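PDB 3UMV: deoxyribodipyrimidine photo-lyase from Oryza sativa Japonica Group, which uses near-ultraviolet and visible light, with FAD as cofactor, to split cyclobutane pyrimidine dimers in ultraviolet-damaged DNA, leaving two intact pyrimidines. Local coordinates for residues A[135-140]-A[173-178]; A[328-333]-A[443-448]. All coordinates share one frame; numbering follows the deposited sequence.

Contact 1: residues A[135-140]-A[173-178]; sequences ADFSPL and PVWTAS
Phe137 and Val174 mark the nearest approach of the two backbones, with their CA atoms 8.9 Å apart, so side chains alone bridge the irregular loop 135-140 and the short helical turn 174-177. No hydrogen bond crosses. Pro173 O secures that turn by accepting from both Thr176 N and Ala177 N. A chi1 of 168° swings the Phe137 ring away from its own backbone N and across to the turn, where two residues lie on the same side of it. Val174 lays CG1 over that face in a CH-pi contact, 3.8 Å from the ring centroid, with Phe137 CZ 3.5 Å from Val174 CG1. Trp175 turns an edge to the ring in a T-shaped pair whose planes meet at 73°; its CZ3 lies 3.9 Å from Phe137 CD2. The branched valine suits this corner because CG1 also covers part of the indole face and so fills the angle between the rings, while Ser24 O holds the indole NE1. With an alanine here instead of Phe137, Val174 CG1 and the edge of Trp175 would probably lose their shared surface, and a gap would open between loop and turn. Asp328 and Tyr332 of helix 310-333 also touch this cluster. It lies beyond the C-terminal end of strand 132-135, one of the parallel strands of the photolyase alpha/beta domain, whose Rossmann-like fold here meets the helices that carry FAD.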
loop_
_atom_site.group_PDB
_atom_site.type_symbol
_atom_site.label_atom_id
_atom_site.label_comp_id
_atom_site.label_asym_id
_atom_site.label_seq_id
_atom_site.Cartn_x
_atom_site.Cartn_y
_atom_site.Cartn_z
ATOM N N ALA A 135 7.488 -4.165 -15.757
ATOM C CA ALA A 135 7.300 -3.434 -14.501
ATOM C C ALA A 135 5.999 -3.850 -13.831
ATOM O O ALA A 135 5.092 -4.328 -14.504
ATOM C CB ALA A 135 7.321 -1.928 -14.741
ATOM N N ASP A 136 5.916 -3.681 -12.514
ATOM C CA ASP A 136 4.648 -3.835 -11.811
ATOM C C ASP A 136 3.910 -2.490 -11.761
ATOM O O ASP A 136 4.341 -1.512 -12.386
ATOM C CB ASP A 136 4.787 -4.540 -10.427
ATOM C CG ASP A 136 5.834 -3.880 -9.499
ATOM O OD1 ASP A 136 6.528 -4.616 -8.749
ATOM O OD2 ASP A 136 5.928 -2.633 -9.476
ATOM N N PHE A 137 2.770 -2.455 -11.081
ATOM C CA PHE A 137 1.879 -1.299 -11.159
ATOM C C PHE A 137 1.579 -0.614 -9.843
ATOM O O PHE A 137 1.236 -1.262 -8.852
ATOM C CB PHE A 137 0.524 -1.671 -11.785
ATOM C CG PHE A 137 -0.512 -0.596 -11.612
ATOM C CD1 PHE A 137 -1.435 -0.669 -10.580
ATOM C CD2 PHE A 137 -0.518 0.520 -12.438
ATOM C CE1 PHE A 137 -2.385 0.348 -10.398
ATOM C CE2 PHE A 137 -1.449 1.542 -12.263
ATOM C CZ PHE A 137 -2.385 1.452 -11.228
ATOM N N SER A 138 1.689 0.712 -9.858
ATOM C CA SER A 138 1.200 1.559 -8.767
ATOM C C SER A 138 0.628 2.829 -9.367
ATOM O O SER A 138 1.177 3.354 -10.329
ATOM C CB SER A 138 2.337 1.942 -7.817
ATOM O OG SER A 138 1.913 3.008 -6.976
ATOM N N PRO A 139 -0.477 3.341 -8.800
ATOM C CA PRO A 139 -1.055 4.577 -9.332
ATOM C C PRO A 139 -0.427 5.837 -8.734
ATOM O O PRO A 139 -0.795 6.953 -9.118
ATOM C CB PRO A 139 -2.527 4.482 -8.892
ATOM C CG PRO A 139 -2.479 3.705 -7.607
ATOM C CD PRO A 139 -1.346 2.706 -7.786
ATOM N N LEU A 140 0.485 5.685 -7.784
ATOM C CA LEU A 140 1.022 6.872 -7.115
ATOM C C LEU A 140 1.880 7.681 -8.094
ATOM O O LEU A 140 2.669 7.114 -8.859
ATOM C CB LEU A 140 1.847 6.478 -5.900
ATOM C CG LEU A 140 1.019 5.797 -4.799
ATOM C CD1 LEU A 140 1.881 5.677 -3.560
ATOM C CD2 LEU A 140 -0.285 6.581 -4.498
ATOM N N PRO A 173 -7.404 -6.465 -12.559
ATOM C CA PRO A 173 -6.512 -5.410 -13.061
ATOM C C PRO A 173 -7.167 -4.041 -13.016
ATOM O O PRO A 173 -8.346 -3.914 -13.370
ATOM C CB PRO A 173 -6.259 -5.841 -14.505
ATOM C CG PRO A 173 -6.400 -7.328 -14.471
ATOM C CD PRO A 173 -7.447 -7.639 -13.451
ATOM N N VAL A 174 -6.419 -3.034 -12.565
ATOM C CA VAL A 174 -6.975 -1.697 -12.358
ATOM C C VAL A 174 -7.646 -1.103 -13.615
ATOM O O VAL A 174 -8.691 -0.448 -13.515
ATOM C CB VAL A 174 -5.899 -0.724 -11.826
ATOM C CG1 VAL A 174 -4.768 -0.540 -12.869
ATOM C CG2 VAL A 174 -6.538 0.615 -11.473
ATOM N N TRP A 175 -7.063 -1.330 -14.791
ATOM C CA TRP A 175 -7.611 -0.753 -16.025
ATOM C C TRP A 175 -8.799 -1.561 -16.555
ATOM O O TRP A 175 -9.541 -1.106 -17.429
ATOM C CB TRP A 175 -6.510 -0.619 -17.096
ATOM C CG TRP A 175 -5.545 -1.742 -17.043
ATOM C CD1 TRP A 175 -5.777 -3.044 -17.402
ATOM C CD2 TRP A 175 -4.193 -1.691 -16.576
ATOM N NE1 TRP A 175 -4.650 -3.802 -17.195
ATOM C CE2 TRP A 175 -3.664 -2.997 -16.685
ATOM C CE3 TRP A 175 -3.376 -0.669 -16.087
ATOM C CZ2 TRP A 175 -2.365 -3.305 -16.312
ATOM C CZ3 TRP A 175 -2.082 -0.974 -15.730
ATOM C CH2 TRP A 175 -1.584 -2.279 -15.849
ATOM N N THR A 176 -8.991 -2.752 -15.997
ATOM C CA THR A 176 -10.083 -3.630 -16.391
ATOM C C THR A 176 -11.266 -3.531 -15.426
ATOM O O THR A 176 -12.424 -3.615 -15.838
ATOM C CB THR A 176 -9.606 -5.081 -16.438
ATOM O OG1 THR A 176 -8.569 -5.200 -17.416
ATOM C CG2 THR A 176 -10.747 -6.017 -16.796
ATOM N N ALA A 177 -10.987 -3.325 -14.139
ATOM C CA ALA A 177 -12.063 -3.347 -13.137
ATOM C C ALA A 177 -13.143 -2.329 -13.480
ATOM O O ALA A 177 -14.341 -2.615 -13.429
ATOM C CB ALA A 177 -11.497 -3.059 -11.737
ATOM N N SER A 178 -12.691 -1.123 -13.795
ATOM C CA SER A 178 -13.560 -0.071 -14.273
ATOM C C SER A 178 -12.777 0.783 -15.251
ATOM O O SER A 178 -11.539 0.849 -15.195
ATOM C CB SER A 178 -14.090 0.789 -13.126
ATOM O OG SER A 178 -14.992 1.766 -13.612
#

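Contact 2: residues A[328-333]-A[443-448]; sequences DNFCYY and GLHDQG. With EDO (1,2-ethanediol), chain D.
His445 O accepts a 2.8 Å hydrogen bond from O2 of a 1,2-ethanediol molecule, probably left by the crystallisation liquor. This carbonyl belongs to a type II beta turn, Gly443 to Asp446, closed by a 3.0 Å bond from Asp446 N to Gly443 O. The turn follows helix 431-442 directly: Gly443 leaves the helix with positive phi, which glycine adopts easily, and His445 also has positive phi, as the third position of such a turn requires. Leu444, at the second position, faces helix 310-333 and meets Phe330 coming from the opposite direction. In both side chains CG is anti to the backbone N (chi1 177° in Phe330, -179° in Leu444), which extends them into the interface between helix and turn. Leu444 CD2 sits over the centre of the phenyl face, 3.4 Å from its centroid and 10° off the normal; CD1 approaches Phe330 CE1 at 3.5 Å. The fork of leucine suits the flat ring: one methyl caps the centre while the other sits beyond its rim, beside CE1. Leu444 CG also lies over the imidazole face of His445. Tyr183 O holds ND1 of that imidazole, whereas its buried NE2 has no hydrogen-bonding partner and abuts Phe330 CB, near the ring plane, at 3.9 Å.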
loop_
_atom_site.group_PDB
_atom_site.type_symbol
_atom_site.label_atom_id
_atom_site.label_comp_id
_atom_site.label_asym_id
_atom_site.label_seq_id
_atom_site.Cartn_x
_atom_site.Cartn_y
_atom_site.Cartn_z
ATOM N N ASP A 328 -7.080 2.057 -5.367
ATOM C CA ASP A 328 -6.264 2.072 -6.597
ATOM C C ASP A 328 -7.050 2.705 -7.755
ATOM O O ASP A 328 -6.525 3.514 -8.527
ATOM C CB ASP A 328 -5.749 0.679 -6.983
ATOM C CG ASP A 328 -4.300 0.439 -6.540
ATOM O OD1 ASP A 328 -3.536 -0.280 -7.246
ATOM O OD2 ASP A 328 -3.921 0.989 -5.481
ATOM N N ASN A 329 -8.320 2.321 -7.872
ATOM C CA ASN A 329 -9.193 2.885 -8.890
ATOM C C ASN A 329 -9.160 4.406 -8.820
ATOM O O ASN A 329 -8.953 5.081 -9.828
ATOM C CB ASN A 329 -10.612 2.366 -8.700
ATOM C CG ASN A 329 -11.625 3.105 -9.555
ATOM O OD1 ASN A 329 -12.285 4.023 -9.082
ATOM N ND2 ASN A 329 -11.727 2.728 -10.819
ATOM N N PHE A 330 -9.328 4.939 -7.614
ATOM C CA PHE A 330 -9.408 6.376 -7.461
ATOM C C PHE A 330 -8.098 7.059 -7.809
ATOM O O PHE A 330 -8.073 8.012 -8.589
ATOM C CB PHE A 330 -9.849 6.746 -6.052
ATOM C CG PHE A 330 -9.883 8.222 -5.813
ATOM C CD1 PHE A 330 -10.927 9.000 -6.312
ATOM C CD2 PHE A 330 -8.880 8.835 -5.096
ATOM C CE1 PHE A 330 -10.951 10.370 -6.091
ATOM C CE2 PHE A 330 -8.911 10.220 -4.870
ATOM C CZ PHE A 330 -9.937 10.972 -5.362
ATOM N N CYS A 331 -7.001 6.587 -7.236
ATOM C CA CYS A 331 -5.725 7.236 -7.506
ATOM C C CYS A 331 -5.298 7.101 -8.982
ATOM O O CYS A 331 -4.689 8.005 -9.540
ATOM C CB CYS A 331 -4.633 6.729 -6.562
ATOM S SG CYS A 331 -4.944 7.076 -4.821
ATOM N N TYR A 332 -5.644 5.983 -9.619
ATOM C CA TYR A 332 -5.283 5.765 -11.014
ATOM C C TYR A 332 -6.002 6.743 -11.955
ATOM O O TYR A 332 -5.396 7.255 -12.891
ATOM C CB TYR A 332 -5.569 4.308 -11.405
ATOM C CG TYR A 332 -5.249 3.995 -12.850
ATOM C CD1 TYR A 332 -3.927 3.839 -13.271
ATOM C CD2 TYR A 332 -6.261 3.836 -13.790
ATOM C CE1 TYR A 332 -3.627 3.549 -14.579
ATOM C CE2 TYR A 332 -5.959 3.537 -15.109
ATOM C CZ TYR A 332 -4.638 3.397 -15.489
ATOM O OH TYR A 332 -4.312 3.106 -16.793
ATOM N N TYR A 333 -7.279 7.027 -11.682
ATOM C CA TYR A 333 -8.091 7.846 -12.582
ATOM C C TYR A 333 -8.202 9.308 -12.173
ATOM O O TYR A 333 -8.564 10.149 -13.000
ATOM C CB TYR A 333 -9.505 7.270 -12.771
ATOM C CG TYR A 333 -9.562 6.024 -13.620
ATOM C CD1 TYR A 333 -9.212 6.062 -14.965
ATOM C CD2 TYR A 333 -9.964 4.807 -13.083
ATOM C CE1 TYR A 333 -9.261 4.920 -15.752
ATOM C CE2 TYR A 333 -10.018 3.660 -13.866
ATOM C CZ TYR A 333 -9.663 3.729 -15.199
ATOM O OH TYR A 333 -9.707 2.606 -15.986
ATOM N N GLY A 443 -15.316 13.396 2.202
ATOM C CA GLY A 443 -16.421 12.497 1.929
ATOM C C GLY A 443 -16.259 11.607 0.705
ATOM O O GLY A 443 -17.238 11.140 0.144
ATOM N N LEU A 444 -15.018 11.373 0.285
ATOM C CA LEU A 444 -14.761 10.541 -0.887
ATOM C C LEU A 444 -15.333 9.148 -0.647
ATOM O O LEU A 444 -15.157 8.585 0.427
ATOM C CB LEU A 444 -13.252 10.452 -1.153
ATOM C CG LEU A 444 -12.822 9.619 -2.372
ATOM C CD1 LEU A 444 -13.430 10.182 -3.645
ATOM C CD2 LEU A 444 -11.304 9.507 -2.501
ATOM N N HIS A 445 -16.042 8.624 -1.646
ATOM C CA HIS A 445 -16.648 7.281 -1.586
ATOM C C HIS A 445 -17.745 7.156 -0.526
ATOM O O HIS A 445 -18.208 6.047 -0.241
ATOM C CB HIS A 445 -15.607 6.188 -1.346
ATOM C CG HIS A 445 -14.471 6.186 -2.317
ATOM N ND1 HIS A 445 -14.624 6.428 -3.667
ATOM C CD2 HIS A 445 -13.148 5.944 -2.125
ATOM C CE1 HIS A 445 -13.446 6.342 -4.263
ATOM N NE2 HIS A 445 -12.537 6.048 -3.349
ATOM N N ASP A 446 -18.124 8.282 0.081
ATOM C CA ASP A 446 -19.201 8.320 1.069
ATOM C C ASP A 446 -20.413 9.057 0.524
ATOM O O ASP A 446 -20.323 9.771 -0.488
ATOM C CB ASP A 446 -18.710 9.067 2.306
ATOM C CG ASP A 446 -19.475 8.705 3.567
ATOM O OD1 ASP A 446 -19.046 9.170 4.641
ATOM O OD2 ASP A 446 -20.484 7.961 3.502
ATOM N N GLN A 447 -21.542 8.922 1.218
ATOM C CA GLN A 447 -22.719 9.758 0.965
ATOM C C GLN A 447 -22.635 11.046 1.799
ATOM O O GLN A 447 -21.782 11.167 2.679
ATOM C CB GLN A 447 -23.983 9.015 1.368
ATOM C CG GLN A 447 -24.019 8.642 2.830
ATOM C CD GLN A 447 -25.409 8.192 3.257
ATOM O OE1 GLN A 447 -25.711 7.006 3.248
ATOM N NE2 GLN A 447 -26.255 9.143 3.619
ATOM N N GLY A 448 -23.519 11.999 1.526
ATOM C CA GLY A 448 -23.675 13.175 2.373
ATOM C C GLY A 448 -24.619 12.885 3.538
ATOM O O GLY A 448 -25.355 11.896 3.541
HETATM C C1 EDO D . -22.444 6.053 -0.359
HETATM O O1 EDO D . -23.309 5.463 0.532
HETATM C C2 EDO D . -21.168 5.587 -0.531
HETATM O O2 EDO D . -20.582 4.733 0.381
#

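Overall arrangement
From the N terminus, the chain leaves strand 132-135 through loop 135-140, makes helix 141-157 and strand 162-166, and returns at turn 173-178, closing contact 1 over 32 intervening residues. Contact 2 opens later, on the last turns of helix 310-333, and closes 109 residues on, just after helix 431-442. The two loops are therefore in series, neither nested nor crossed. Helix 310-333 joins them in space: Tyr333 OH lies 2.7 Å from Ser178 O, a probable hydrogen bond, and Tyr332 CD1 packs 3.5 Å from Phe137 CZ. One helix end thus ties the alpha/beta domain, through contact 1, to the helical FAD-binding region, through contact 2.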